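Local coordinates for protein cytochrome P450 CYP260B1 (Sorangium cellulosum, PDB 5HIW) that binds haem as a bacterial member of the cytochrome P450 family, holding the cofactor inside a largely helical fold with a smaller beta-sheet region, at residues N6-T11 and V39-R44; A182-I187 and V221-I226; E189-H194 and T198-I203. All blocks are in the same frame, centred on the assembly; numbering follows the deposited sequence.

In the fold
The three contacts fall on two sides of the P450 fold. Contact 1 joins the N-terminal loop to the beta sheet, and its centre lies about 35 Å from that of contact 2 and about 44 Å from that of contact 3, across the centre of the chain. Contacts 2 and 3 are neighbours, with centres about 11 Å apart and helix 167-191 in common, and contact 3 is nested in the loop that contact 2 closes. L200 joins them: its CD1 lies 3.7 Å from V222 CG2 and 3.9 Å from L184 CD2. Contact 2 touches the haem directly, through T224 and L225, whereas the side chains of L200 and F8 stay about 12 and 13 Å from it.

Contact 1: N6-T11 and V39-R44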
loop_
_atom_site.group_PDB
_atom_site.type_symbol
_atom_site.label_atom_id
_atom_site.label_comp_id
_atom_site.label_asym_id
_atom_site.label_seq_id
_atom_site.Cartn_x
_atom_site.Cartn_y
_atom_site.Cartn_z
ATOM N N ASN A 6 23.654 7.363 -2.887
ATOM C CA ASN A 6 22.754 7.321 -1.709
ATOM C C ASN A 6 21.553 8.188 -2.123
ATOM O O ASN A 6 21.605 9.403 -2.027
ATOM C CB ASN A 6 23.415 7.880 -0.413
ATOM C CG ASN A 6 22.528 7.640 0.847
ATOM O OD1 ASN A 6 21.313 7.609 0.753
ATOM N ND2 ASN A 6 23.137 7.434 2.007
ATOM N N LEU A 7 20.552 7.574 -2.747
ATOM C CA LEU A 7 19.413 8.340 -3.269
ATOM C C LEU A 7 18.172 8.308 -2.355
ATOM O O LEU A 7 17.335 9.190 -2.402
ATOM C CB LEU A 7 19.077 7.776 -4.647
ATOM C CG LEU A 7 20.170 7.756 -5.711
ATOM C CD1 LEU A 7 19.601 7.187 -6.981
ATOM C CD2 LEU A 7 20.699 9.173 -5.987
ATOM N N PHE A 8 18.080 7.316 -1.488
ATOM C CA PHE A 8 16.865 7.121 -0.692
ATOM C C PHE A 8 16.796 7.938 0.598
ATOM O O PHE A 8 15.764 7.983 1.249
ATOM C CB PHE A 8 16.617 5.630 -0.481
ATOM C CG PHE A 8 16.003 4.957 -1.702
ATOM C CD1 PHE A 8 16.734 4.735 -2.860
ATOM C CD2 PHE A 8 14.646 4.593 -1.706
ATOM C CE1 PHE A 8 16.176 4.140 -3.958
ATOM C CE2 PHE A 8 14.085 4.000 -2.815
ATOM C CZ PHE A 8 14.819 3.737 -3.928
ATOM N N SER A 9 17.917 8.550 0.978
ATOM C CA SER A 9 17.946 9.439 2.161
ATOM C C SER A 9 17.487 10.860 1.774
ATOM O O SER A 9 17.230 11.686 2.618
ATOM C CB SER A 9 19.350 9.417 2.827
ATOM O OG SER A 9 20.346 9.691 1.849
ATOM N N PHE A 10 17.320 11.116 0.504
ATOM C CA PHE A 10 16.748 12.395 0.013
ATOM C C PHE A 10 15.473 12.753 0.799
ATOM O O PHE A 10 14.600 11.909 0.991
ATOM C CB PHE A 10 16.474 12.218 -1.498
ATOM C CG PHE A 10 15.992 13.462 -2.220
ATOM C CD1 PHE A 10 14.663 13.748 -2.286
ATOM C CD2 PHE A 10 16.895 14.328 -2.832
ATOM C CE1 PHE A 10 14.193 14.902 -2.931
ATOM C CE2 PHE A 10 16.458 15.458 -3.495
ATOM C CZ PHE A 10 15.103 15.751 -3.560
ATOM N N THR A 11 15.399 13.970 1.327
ATOM C CA THR A 11 14.154 14.531 1.868
ATOM C C THR A 11 13.840 15.862 1.185
ATOM O O THR A 11 14.709 16.435 0.508
ATOM C CB THR A 11 14.174 14.784 3.374
ATOM O OG1 THR A 11 15.055 15.855 3.665
ATOM C CG2 THR A 11 14.646 13.585 4.105
ATOM N N VAL A 39 21.674 -2.234 -0.573
ATOM C CA VAL A 39 21.434 -3.202 -1.604
ATOM C C VAL A 39 21.491 -2.606 -2.971
ATOM O O VAL A 39 21.264 -1.383 -3.143
ATOM C CB VAL A 39 20.031 -3.879 -1.424
ATOM C CG1 VAL A 39 19.992 -4.694 -0.160
ATOM C CG2 VAL A 39 18.911 -2.853 -1.433
ATOM N N PRO A 40 21.694 -3.460 -4.009
ATOM C CA PRO A 40 21.543 -3.004 -5.370
ATOM C C PRO A 40 20.062 -2.578 -5.618
ATOM O O PRO A 40 19.168 -3.131 -4.993
ATOM C CB PRO A 40 21.848 -4.242 -6.217
ATOM C CG PRO A 40 22.512 -5.179 -5.313
ATOM C CD PRO A 40 22.049 -4.884 -3.940
ATOM N N VAL A 41 19.871 -1.607 -6.474
ATOM C CA VAL A 41 18.553 -1.058 -6.834
ATOM C C VAL A 41 18.482 -1.072 -8.332
ATOM O O VAL A 41 19.461 -0.745 -9.016
ATOM C CB VAL A 41 18.387 0.349 -6.263
ATOM C CG1 VAL A 41 17.157 1.007 -6.747
ATOM C CG2 VAL A 41 18.363 0.327 -4.766
ATOM N N VAL A 42 17.323 -1.435 -8.861
ATOM C CA VAL A 42 16.953 -1.223 -10.253
ATOM C C VAL A 42 16.007 -0.079 -10.377
ATOM O O VAL A 42 14.886 -0.042 -9.743
ATOM C CB VAL A 42 16.281 -2.465 -10.831
ATOM C CG1 VAL A 42 16.088 -2.348 -12.318
ATOM C CG2 VAL A 42 17.155 -3.680 -10.512
ATOM N N LEU A 43 16.418 0.862 -11.170
ATOM C CA LEU A 43 15.624 2.066 -11.390
ATOM C C LEU A 43 14.754 2.098 -12.646
ATOM O O LEU A 43 13.582 2.447 -12.529
ATOM C CB LEU A 43 16.470 3.321 -11.362
ATOM C CG LEU A 43 17.164 3.703 -10.046
ATOM C CD1 LEU A 43 18.086 4.922 -10.245
ATOM C CD2 LEU A 43 16.123 4.009 -8.957
ATOM N N ARG A 44 15.282 1.781 -13.827
ATOM C CA ARG A 44 14.512 2.042 -15.069
ATOM C C ARG A 44 13.295 1.131 -15.126
ATOM O O ARG A 44 13.364 -0.081 -14.819
ATOM C CB ARG A 44 15.295 1.831 -16.352
ATOM C CG ARG A 44 16.363 2.929 -16.479
ATOM C CD ARG A 44 17.265 2.690 -17.663
ATOM N NE ARG A 44 18.379 3.630 -17.573
ATOM C CZ ARG A 44 19.395 3.703 -18.438
ATOM N NH1 ARG A 44 19.456 2.911 -19.522
ATOM N NH2 ARG A 44 20.356 4.580 -18.184
#
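F8 lays the CE1 corner of its ring against the two methyls of V41, 4.3 Å from V41 CG1 and 4.5 Å from V41 CG2. V41 CG1 comes to the ring obliquely. It stands anti to its own backbone N (chi1 172°), and with both branches turned to the phenylalanine the valine offers a compact, two-pronged surface suited to a strand packed against an aromatic ring. Beside this pair, L7 meets L43 methyl to methyl, L7 CD1 lying 4.3 Å from L43 CD1. In both leucines CD1 continues the chain in its extended direction, with chi2 of -179° in L7 and 174° in L43, and this length helps to bridge segments whose nearest CA atoms, of L7 and V41, are 10.1 Å apart. Along the strand side, V41 CG1 and L43 CD2 are 3.9 Å apart, which makes the two residues a single greasy patch. All four residues are buried, and the contact is purely apolar and of modest size. Polar anchoring is left to the backbone: L7 N donates to the D34 carboxylate and F8 O is bonded to the T374 hydroxyl, while the F8 ring also meets Y300 with the planes nearly perpendicular. V42 points its side chain to L299 and L301, the alternation expected of a strand. Branched V41 and V42 suit that extended backbone, which bonds to strand 31-34 through Y32 and to strand 298-302 through Y300 and S302. The loop after strand 4-5 thus drops two hydrophobic side chains onto an inner strand of a mixed sheet and the residue just after it, in the N-terminal beta-sheet region of the cytochrome P450 fold.

Contact 2: A182-I187 and V221-I226; sequences AQLREI and VVLTLI. With HEM (protoporphyrin IX containing Fe), chain B.
L184 reaches tip to tip toward V222 where helix 167-191 packs on helix 218-229, an all-apolar helix-helix contact of the P450 fold, probably helix G against the N-terminal part of helix I. The leucine divides its two methyls. CD2 lies 3.7 Å from V222 CG1, while CD1 touches both V222 CG1 and L223, which approach it from directions about at right angles; it crosses the second leucine obliquely, 3.8 Å from L223 CG. L184 CG lies beside the backbone N and opposite the carbonyl carbon (chi1 -78°), and with an extended chi2 of 171° this carries the two methyls toward V222 and L223. V222 puts CG1 anti to the backbone N (chi1 172°), the usual choice for valine in a helix, and that methyl is the one met by L184. L223 starts out across the line to L184, but its branched end comes up beside L184 CD1. Slim V222 admits the close approach, with L184 CA and V222 CA 8.1 Å apart, and flexible leucines fill in beside it.

The next residues of helix 218-229 face the cofactor. L225 lays CD2 3.9 Å from CAC of the haem, whose FE is 2.3 Å from the oxygen of a bound water. T224 turns its methyl, anti to the backbone N, toward the porphyrin rim, where CG2 stops 3.6 Å from haem CMD.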
loop_
_atom_site.group_PDB
_atom_site.type_symbol
_atom_site.label_atom_id
_atom_site.label_comp_id
_atom_site.label_asym_id
_atom_site.label_seq_id
_atom_site.Cartn_x
_atom_site.Cartn_y
_atom_site.Cartn_z
ATOM N N ALA A 182 -5.698 -15.965 17.745
ATOM C CA ALA A 182 -6.688 -16.452 18.686
ATOM C C ALA A 182 -8.013 -15.713 18.598
ATOM O O ALA A 182 -9.079 -16.316 18.680
ATOM C CB ALA A 182 -6.124 -16.369 20.093
ATOM N N GLN A 183 -7.985 -14.390 18.429
ATOM C CA GLN A 183 -9.203 -13.663 18.191
ATOM C C GLN A 183 -9.881 -14.135 16.872
ATOM O O GLN A 183 -11.095 -14.229 16.772
ATOM C CB GLN A 183 -8.948 -12.147 18.019
ATOM C CG GLN A 183 -8.565 -11.464 19.296
ATOM C CD GLN A 183 -8.289 -10.008 19.060
ATOM O OE1 GLN A 183 -9.199 -9.222 18.827
ATOM N NE2 GLN A 183 -7.053 -9.634 19.293
ATOM N N LEU A 184 -9.066 -14.329 15.890
ATOM C CA LEU A 184 -9.582 -14.627 14.506
ATOM C C LEU A 184 -10.037 -16.103 14.397
ATOM O O LEU A 184 -11.014 -16.394 13.734
ATOM C CB LEU A 184 -8.495 -14.361 13.529
ATOM C CG LEU A 184 -8.275 -12.882 13.198
ATOM C CD1 LEU A 184 -7.025 -12.836 12.385
ATOM C CD2 LEU A 184 -9.440 -12.260 12.470
ATOM N N ARG A 185 -9.330 -17.014 15.079
ATOM C CA ARG A 185 -9.841 -18.389 15.264
ATOM C C ARG A 185 -11.177 -18.408 15.893
ATOM O O ARG A 185 -12.050 -19.123 15.449
ATOM C CB ARG A 185 -8.945 -19.206 16.169
ATOM C CG ARG A 185 -8.086 -20.142 15.406
ATOM C CD ARG A 185 -7.088 -20.837 16.299
ATOM N NE ARG A 185 -6.150 -21.507 15.406
ATOM C CZ ARG A 185 -4.882 -21.161 15.228
ATOM N NH1 ARG A 185 -4.335 -20.173 15.937
ATOM N NH2 ARG A 185 -4.144 -21.846 14.366
ATOM N N GLU A 186 -11.339 -17.681 16.971
ATOM C CA GLU A 186 -12.608 -17.682 17.666
ATOM C C GLU A 186 -13.733 -17.204 16.767
ATOM O O GLU A 186 -14.827 -17.763 16.752
ATOM C CB GLU A 186 -12.511 -16.799 18.875
ATOM C CG GLU A 186 -13.845 -16.500 19.516
ATOM C CD GLU A 186 -13.625 -15.738 20.795
ATOM O OE1 GLU A 186 -12.616 -15.016 20.848
ATOM O OE2 GLU A 186 -14.416 -15.888 21.742
ATOM N N ILE A 187 -13.459 -16.122 16.019
ATOM C CA ILE A 187 -14.421 -15.615 15.066
ATOM C C ILE A 187 -14.661 -16.651 13.943
ATOM O O ILE A 187 -15.795 -16.883 13.553
ATOM C CB ILE A 187 -13.928 -14.248 14.492
ATOM C CG1 ILE A 187 -13.919 -13.201 15.588
ATOM C CG2 ILE A 187 -14.882 -13.758 13.397
ATOM C CD1 ILE A 187 -12.923 -12.068 15.322
ATOM N N VAL A 221 -5.596 -16.478 5.791
ATOM C CA VAL A 221 -5.994 -15.593 4.697
ATOM C C VAL A 221 -6.210 -14.175 5.269
ATOM O O VAL A 221 -5.738 -13.168 4.723
ATOM C CB VAL A 221 -7.260 -16.144 3.952
ATOM C CG1 VAL A 221 -7.797 -15.094 2.978
ATOM C CG2 VAL A 221 -6.918 -17.432 3.250
ATOM N N VAL A 222 -6.978 -14.095 6.326
ATOM C CA VAL A 222 -7.309 -12.804 6.960
ATOM C C VAL A 222 -6.021 -12.090 7.345
ATOM O O VAL A 222 -5.882 -10.917 7.031
ATOM C CB VAL A 222 -8.243 -12.945 8.181
ATOM C CG1 VAL A 222 -8.431 -11.624 8.960
ATOM C CG2 VAL A 222 -9.599 -13.488 7.784
ATOM N N LEU A 223 -5.100 -12.769 8.013
ATOM C CA LEU A 223 -3.869 -12.090 8.463
ATOM C C LEU A 223 -3.085 -11.623 7.276
ATOM O O LEU A 223 -2.490 -10.523 7.302
ATOM C CB LEU A 223 -2.993 -12.963 9.351
ATOM C CG LEU A 223 -3.567 -12.931 10.769
ATOM C CD1 LEU A 223 -3.154 -14.126 11.663
ATOM C CD2 LEU A 223 -3.223 -11.633 11.446
ATOM N N THR A 224 -3.085 -12.388 6.179
ATOM C CA THR A 224 -2.419 -11.866 4.974
ATOM C C THR A 224 -3.056 -10.581 4.474
ATOM O O THR A 224 -2.274 -9.617 4.108
ATOM C CB THR A 224 -2.313 -12.937 3.881
ATOM O OG1 THR A 224 -1.389 -13.926 4.317
ATOM C CG2 THR A 224 -1.868 -12.401 2.578
ATOM N N LEU A 225 -4.392 -10.503 4.500
ATOM C CA LEU A 225 -5.061 -9.319 4.058
ATOM C C LEU A 225 -4.808 -8.148 5.023
ATOM O O LEU A 225 -4.680 -7.002 4.576
ATOM C CB LEU A 225 -6.545 -9.511 3.904
ATOM C CG LEU A 225 -6.898 -10.627 2.824
ATOM C CD1 LEU A 225 -8.383 -10.871 2.773
ATOM C CD2 LEU A 225 -6.326 -10.245 1.453
ATOM N N ILE A 226 -4.811 -8.427 6.319
ATOM C CA ILE A 226 -4.499 -7.371 7.310
ATOM C C ILE A 226 -3.096 -6.775 7.103
ATOM O O ILE A 226 -2.951 -5.539 6.923
ATOM C CB ILE A 226 -4.694 -7.874 8.737
ATOM C CG1 ILE A 226 -6.190 -8.055 9.012
ATOM C CG2 ILE A 226 -4.150 -6.834 9.703
ATOM C CD1 ILE A 226 -6.501 -8.798 10.277
HETATM C CHA HEM B . 1.021 -7.343 -3.128
HETATM C CHB HEM B . 1.120 -2.487 -2.908
HETATM C CHC HEM B . -3.153 -2.497 -0.723
HETATM C CHD HEM B . -2.711 -7.229 -0.120
HETATM C C1A HEM B . 1.395 -6.045 -3.328
HETATM C C2A HEM B . 2.554 -5.607 -4.024
HETATM C C3A HEM B . 2.564 -4.237 -3.998
HETATM C C4A HEM B . 1.464 -3.829 -3.174
HETATM C CMA HEM B . 3.646 -3.326 -4.613
HETATM C CAA HEM B . 3.521 -6.492 -4.802
HETATM C CBA HEM B . 4.521 -7.146 -3.834
HETATM C CGA HEM B . 5.649 -7.813 -4.543
HETATM O O1A HEM B . 5.563 -8.053 -5.792
HETATM O O2A HEM B . 6.746 -7.958 -3.949
HETATM C C1B HEM B . 0.019 -2.071 -2.264
HETATM C C2B HEM B . -0.335 -0.681 -2.168
HETATM C C3B HEM B . -1.572 -0.697 -1.553
HETATM C C4B HEM B . -1.934 -2.084 -1.253
HETATM C CMB HEM B . 0.442 0.586 -2.569
HETATM C CAB HEM B . -2.255 0.530 -1.221
HETATM C CBB HEM B . -3.238 0.743 -0.411
HETATM C C1C HEM B . -3.423 -3.816 -0.362
HETATM C C2C HEM B . -4.638 -4.191 0.297
HETATM C C3C HEM B . -4.495 -5.540 0.471
HETATM C C4C HEM B . -3.221 -5.953 -0.021
HETATM C CMC HEM B . -5.697 -3.168 0.632
HETATM C CAC HEM B . -5.456 -6.480 1.080
HETATM C CBC HEM B . -6.759 -6.247 1.022
HETATM C C1D HEM B . -1.638 -7.601 -0.923
HETATM C C2D HEM B . -1.281 -9.040 -1.040
HETATM C C3D HEM B . -0.242 -9.082 -1.865
HETATM C C4D HEM B . 0.002 -7.689 -2.268
HETATM C CMD HEM B . -1.893 -10.215 -0.303
HETATM C CAD HEM B . 0.491 -10.321 -2.405
HETATM C CBD HEM B . -0.149 -10.706 -3.725
HETATM C CGD HEM B . 0.477 -11.960 -4.350
HETATM O O1D HEM B . 1.645 -12.356 -4.051
HETATM O O2D HEM B . -0.167 -12.642 -5.216
HETATM N NA HEM B . 0.725 -4.907 -2.830
HETATM N NB HEM B . -1.007 -2.840 -1.833
HETATM N NC HEM B . -2.625 -4.846 -0.603
HETATM N ND HEM B . -0.819 -6.819 -1.667
HETATM FE FE HEM B . -0.931 -4.884 -1.777
HETATM O O HOH W 1 0.336 -4.777 0.134
#

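Contact 3: E189-H194 and T198-I203; sequences EREVAH and TLLGEI
E191 folds its carboxylate over the first turn of helix 199-209, passing L200 at a slant on the way. Chi1 of -66° puts E191 CG 3.8 Å from L200 CD2, and the bend about CB-CG (chi2 -77°) turns the carboxylate so that OE1 comes to 3.4 Å from G201 CA. Glycine suits this place because its bare CA lets the acid lie close against the backbone.

Two waters span the remaining polar distance. One donates to E191 OE1 and to G201 O, at 2.7 Å from each; the other donates to E191 OE2 and lies 2.7 Å from T198 OG1. S196 OG is bonded to both E191 OE2 and T198 OG1, closing the network around this buried acid. T198 is the N-cap: its OG1 accepts from G201 N at 2.9 Å and 166°, a role to which the short hydroxyl is well fitted. The nearby helix start would probably help stabilise a negative charge on E191.

The contact ties the C-terminal part of helix 167-191 to the helix that follows it. From that second helix L200 runs in among I187 of helix 167-191, F140 of helix 130-140 and V222 of helix 218-229, while E202, on another side, forms salt bridges to R94 and R98 by helix 93-113.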
loop_
_atom_site.group_PDB
_atom_site.type_symbol
_atom_site.label_atom_id
_atom_site.label_comp_id
_atom_site.label_asym_id
_atom_site.label_seq_id
_atom_site.Cartn_x
_atom_site.Cartn_y
_atom_site.Cartn_z
ATOM N N GLU A 189 -14.275 -19.924 13.898
ATOM C CA GLU A 189 -15.034 -21.085 14.417
ATOM C C GLU A 189 -16.544 -20.832 14.574
ATOM O O GLU A 189 -17.315 -21.756 14.375
ATOM C CB GLU A 189 -14.383 -21.598 15.702
ATOM C CG GLU A 189 -12.978 -22.131 15.398
ATOM C CD GLU A 189 -12.146 -22.397 16.640
ATOM O OE1 GLU A 189 -12.579 -21.948 17.730
ATOM O OE2 GLU A 189 -11.050 -23.029 16.513
ATOM N N ARG A 190 -16.967 -19.599 14.906
ATOM C CA ARG A 190 -18.377 -19.228 15.017
ATOM C C ARG A 190 -19.130 -19.255 13.660
ATOM O O ARG A 190 -20.393 -19.347 13.603
ATOM C CB ARG A 190 -18.525 -17.822 15.597
ATOM C CG ARG A 190 -18.330 -17.734 17.104
ATOM C CD ARG A 190 -18.879 -16.455 17.702
ATOM N NE ARG A 190 -20.134 -16.024 17.052
ATOM C CZ ARG A 190 -21.337 -16.608 17.177
ATOM N NH1 ARG A 190 -21.502 -17.698 17.927
ATOM N NH2 ARG A 190 -22.383 -16.121 16.517
ATOM N N GLU A 191 -18.354 -19.114 12.577
ATOM C CA GLU A 191 -18.912 -19.087 11.228
ATOM C C GLU A 191 -19.609 -20.416 10.869
ATOM O O GLU A 191 -20.664 -20.369 10.220
ATOM C CB GLU A 191 -17.851 -18.721 10.182
ATOM C CG GLU A 191 -17.323 -17.280 10.328
ATOM C CD GLU A 191 -18.297 -16.266 9.789
ATOM O OE1 GLU A 191 -19.078 -16.604 8.873
ATOM O OE2 GLU A 191 -18.326 -15.130 10.279
ATOM N N VAL A 192 -19.075 -21.558 11.334
ATOM C CA VAL A 192 -19.719 -22.883 11.067
ATOM C C VAL A 192 -21.231 -22.927 11.419
ATOM O O VAL A 192 -22.069 -23.271 10.564
ATOM C CB VAL A 192 -18.931 -24.074 11.688
ATOM C CG1 VAL A 192 -19.631 -25.428 11.351
ATOM C CG2 VAL A 192 -17.476 -24.046 11.196
ATOM N N ALA A 193 -21.577 -22.540 12.644
ATOM C CA ALA A 193 -22.965 -22.532 13.117
ATOM C C ALA A 193 -23.712 -21.210 12.867
ATOM O O ALA A 193 -24.930 -21.193 12.846
ATOM C CB ALA A 193 -23.011 -22.881 14.611
ATOM N N HIS A 194 -22.987 -20.111 12.694
ATOM C CA HIS A 194 -23.591 -18.778 12.526
ATOM C C HIS A 194 -22.888 -17.996 11.425
ATOM O O HIS A 194 -22.279 -16.946 11.735
ATOM C CB HIS A 194 -23.485 -17.962 13.825
ATOM C CG HIS A 194 -24.133 -18.623 14.995
ATOM N ND1 HIS A 194 -25.480 -18.489 15.271
ATOM C CD2 HIS A 194 -23.632 -19.452 15.940
ATOM C CE1 HIS A 194 -25.773 -19.185 16.354
ATOM N NE2 HIS A 194 -24.670 -19.778 16.779
ATOM N N THR A 198 -19.700 -10.927 7.098
ATOM C CA THR A 198 -18.479 -10.131 6.984
ATOM C C THR A 198 -17.606 -10.683 5.927
ATOM O O THR A 198 -17.831 -11.808 5.412
ATOM C CB THR A 198 -17.699 -10.179 8.302
ATOM O OG1 THR A 198 -17.191 -11.510 8.450
ATOM C CG2 THR A 198 -18.548 -9.690 9.475
ATOM N N LEU A 199 -16.522 -9.957 5.615
ATOM C CA LEU A 199 -15.606 -10.472 4.665
ATOM C C LEU A 199 -14.960 -11.750 5.225
ATOM O O LEU A 199 -14.692 -12.683 4.459
ATOM C CB LEU A 199 -14.517 -9.450 4.311
ATOM C CG LEU A 199 -13.491 -9.859 3.257
ATOM C CD1 LEU A 199 -14.161 -10.210 1.898
ATOM C CD2 LEU A 199 -12.484 -8.732 3.130
ATOM N N LEU A 200 -14.750 -11.813 6.554
ATOM C CA LEU A 200 -14.075 -12.995 7.116
ATOM C C LEU A 200 -15.061 -14.100 6.840
ATOM O O LEU A 200 -14.683 -15.224 6.504
ATOM C CB LEU A 200 -13.745 -12.863 8.627
ATOM C CG LEU A 200 -13.159 -14.167 9.176
ATOM C CD1 LEU A 200 -12.254 -13.862 10.376
ATOM C CD2 LEU A 200 -14.291 -15.114 9.608
ATOM N N GLY A 201 -16.323 -13.809 6.948
ATOM C CA GLY A 201 -17.346 -14.820 6.491
ATOM C C GLY A 201 -17.301 -15.331 5.044
ATOM O O GLY A 201 -17.417 -16.545 4.813
ATOM N N GLU A 202 -17.118 -14.444 4.065
ATOM C CA GLU A 202 -16.928 -14.839 2.662
ATOM C C GLU A 202 -15.643 -15.674 2.550
ATOM O O GLU A 202 -15.547 -16.578 1.717
ATOM C CB GLU A 202 -16.697 -13.629 1.711
ATOM C CG GLU A 202 -17.843 -12.618 1.551
ATOM C CD GLU A 202 -18.733 -12.908 0.362
ATOM O OE1 GLU A 202 -18.306 -13.740 -0.483
ATOM O OE2 GLU A 202 -19.806 -12.268 0.279
ATOM N N ILE A 203 -14.628 -15.373 3.341
ATOM C CA ILE A 203 -13.355 -16.110 3.193
ATOM C C ILE A 203 -13.566 -17.555 3.683
ATOM O O ILE A 203 -13.119 -18.529 3.051
ATOM C CB ILE A 203 -12.222 -15.446 4.001
ATOM C CG1 ILE A 203 -11.677 -14.236 3.275
ATOM C CG2 ILE A 203 -11.071 -16.370 4.190
ATOM C CD1 ILE A 203 -11.099 -13.194 4.223
HETATM O O HOH W 2 -17.011 -12.340 10.966
HETATM O O HOH W 3 -19.180 -17.855 6.460
#